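Local coordinates for HTH-type transcriptional activator ampR (Citrobacter freundii, PDB 3KOS), which regulates transcription of the inducible AmpC beta-lactamase gene as a LysR-family DNA-binding activator, represented here by its effector-binding domain, at the interface of chains A and B. Sequence-based numbering; all coordinates share one arbitrary frame. Chains: chain A/B, HTH-type transcriptional activator ampR.

The interface of chains A and B. Residues chain A 46-48, 57; chain B 110, 135.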
ATOM      1  N   SER A  46     -10.973   7.381   2.594  1.00 10.66           N
ATOM      2  CA  SER A  46     -10.379   6.620   1.497  1.00  9.94           C
ATOM      3  C   SER A  46      -8.874   6.773   1.622  1.00  8.50           C
ATOM      4  O   SER A  46      -8.408   7.750   2.197  1.00 10.41           O
ATOM      5  CB  SER A  46     -10.867   7.145   0.146  1.00 12.74           C
ATOM      6  OG  SER A  46     -10.533   8.512  -0.014  1.00 12.35           O
ATOM      7  N   THR A  47      -8.112   5.798   1.132  1.00  9.73           N
ATOM      8  CA  THR A  47      -6.660   5.899   1.214  1.00  8.79           C
ATOM      9  C   THR A  47      -6.055   6.164  -0.159  1.00  9.91           C
ATOM     10  O   THR A  47      -6.659   5.863  -1.189  1.00 12.29           O
ATOM     11  CB  THR A  47      -6.007   4.626   1.827  1.00  9.34           C
ATOM     12  OG1 THR A  47      -6.234   3.513   0.959  1.00  9.71           O
ATOM     13  CG2 THR A  47      -6.594   4.332   3.208  1.00  9.87           C
ATOM     14  N   HIS A  48      -4.855   6.724  -0.160  1.00  9.76           N
ATOM     15  CA  HIS A  48      -4.137   7.006  -1.395  1.00 10.61           C
ATOM     16  C   HIS A  48      -2.647   6.765  -1.166  1.00  9.58           C
ATOM     17  O   HIS A  48      -2.232   6.470  -0.039  1.00  7.61           O
ATOM     18  CB  HIS A  48      -4.416   8.442  -1.878  1.00 10.28           C
ATOM     19  CG  HIS A  48      -4.093   9.513  -0.871  1.00  8.56           C
ATOM     20  ND1 HIS A  48      -2.803   9.923  -0.607  1.00  8.39           N
ATOM     21  CD2 HIS A  48      -4.894  10.284  -0.096  1.00  8.64           C
ATOM     22  CE1 HIS A  48      -2.823  10.886   0.297  1.00 10.09           C
ATOM     23  NE2 HIS A  48      -4.078  11.121   0.625  1.00  7.30           N
ATOM     24  N   GLU A  57     -11.100  13.965  -6.705  1.00 19.53           N
ATOM     25  CA  GLU A  57     -11.746  12.980  -5.843  1.00 18.88           C
ATOM     26  C   GLU A  57     -12.836  13.582  -4.968  1.00 20.14           C
ATOM     27  O   GLU A  57     -13.493  12.868  -4.219  1.00 19.27           O
ATOM     28  CB  GLU A  57     -10.716  12.250  -4.977  1.00 18.32           C
ATOM     29  CG  GLU A  57      -9.781  11.367  -5.778  1.00 24.29           C
ATOM     30  CD  GLU A  57      -8.977  10.405  -4.907  1.00 31.54           C
ATOM     31  OE1 GLU A  57      -9.306  10.244  -3.706  1.00 29.32           O
ATOM     32  OE2 GLU A  57      -8.016   9.805  -5.433  1.00 34.55           O
TER
ATOM     33  N   TYR B 110     -11.570   1.058  -4.603  1.00 16.76           N
ATOM     34  CA  TYR B 110     -12.279   2.154  -5.258  1.00 23.99           C
ATOM     35  C   TYR B 110     -13.423   1.699  -6.168  1.00 29.10           C
ATOM     36  O   TYR B 110     -14.145   2.535  -6.708  1.00 28.81           O
ATOM     37  CB  TYR B 110     -11.316   3.008  -6.068  1.00 26.20           C
ATOM     38  CG  TYR B 110     -10.555   4.043  -5.274  1.00 25.02           C
ATOM     39  CD1 TYR B 110      -9.903   3.710  -4.094  1.00 21.00           C
ATOM     40  CD2 TYR B 110     -10.457   5.354  -5.731  1.00 31.43           C
ATOM     41  CE1 TYR B 110      -9.183   4.662  -3.373  1.00 21.92           C
ATOM     42  CE2 TYR B 110      -9.743   6.308  -5.026  1.00 32.14           C
ATOM     43  CZ  TYR B 110      -9.108   5.956  -3.849  1.00 29.45           C
ATOM     44  OH  TYR B 110      -8.393   6.907  -3.153  1.00 26.90           O
ATOM     45  N   VAL B 135     -12.580   2.903   2.141  1.00  7.46           N
ATOM     46  CA  VAL B 135     -12.198   2.676   0.755  1.00  9.08           C
ATOM     47  C   VAL B 135     -10.682   2.725   0.583  1.00  8.36           C
ATOM     48  O   VAL B 135     -10.038   3.650   1.063  1.00  9.19           O
ATOM     49  CB  VAL B 135     -12.840   3.759  -0.144  1.00 11.46           C
ATOM     50  CG1 VAL B 135     -12.387   3.599  -1.588  1.00 12.38           C
ATOM     51  CG2 VAL B 135     -14.365   3.684  -0.033  1.00 13.53           C
TER
HETATM   52  O   HOH W   1      -7.985   9.184  -1.438  1.00 14.89           O
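B:Tyr110 reaches across to the end of a chain A strand, while B:Val135 meets the same strand mainly through its backbone. With CG of B:Tyr110 anti to its own carbonyl carbon (chi1 -82°), the ring runs from CB towards chain A, CD1 lying beside CG1 of B:Val135 in its own chain. Farther out, its two flanks diverge: CE1 lies beside the carbonyl oxygen of A:Thr47, as does CZ, and CE2 passes 3.9 Å from OE2 of the A:Glu57 carboxylate. At the tip, the phenol OH donates a hydrogen bond of 2.8 Å to A:Thr47 O. That acceptor lies at the ring edge, in the ring plane, but the hydroxyl stands above the carbonyl plane and so does not use a lone-pair direction.

A:Glu57 crosses the tyrosine at about a right angle, its carboxylate turned 79° from the ring. Its OE1 is 3.5 Å from B:Tyr110 OH, and the link is made by water 1. This water lies 2.9 Å from B:Tyr110 OH. It is 2.8 Å from A:Glu57 OE1. Water 1 also lies 3.0 Å from the hydroxyl OG of A:Ser46; chi1 of 59° turns OG to the water while CB faces B:Val135. The water thus ties the phenol to two chain A side chains, and the carboxylate probably helps to orient the water.

Farther along the strand edge, A:Thr47 N donates to B:Val135 O at 2.9 Å, so both backbone polar groups of A:Thr47 are bonded to chain B. A:Ser46 CB packs against B:Val135 CB at 3.9 Å.

A:Ser46 and B:Val135 form a parallel beta bridge that joins strand 41-48 of chain A to strand 133-136 of chain B. B:Tyr110 follows strand 106-109, and A:Glu57 closes helix 54-57. The patch and its two-fold twin belong to an interface between two effector-binding domains, plausibly the pairing used by the full-length regulator.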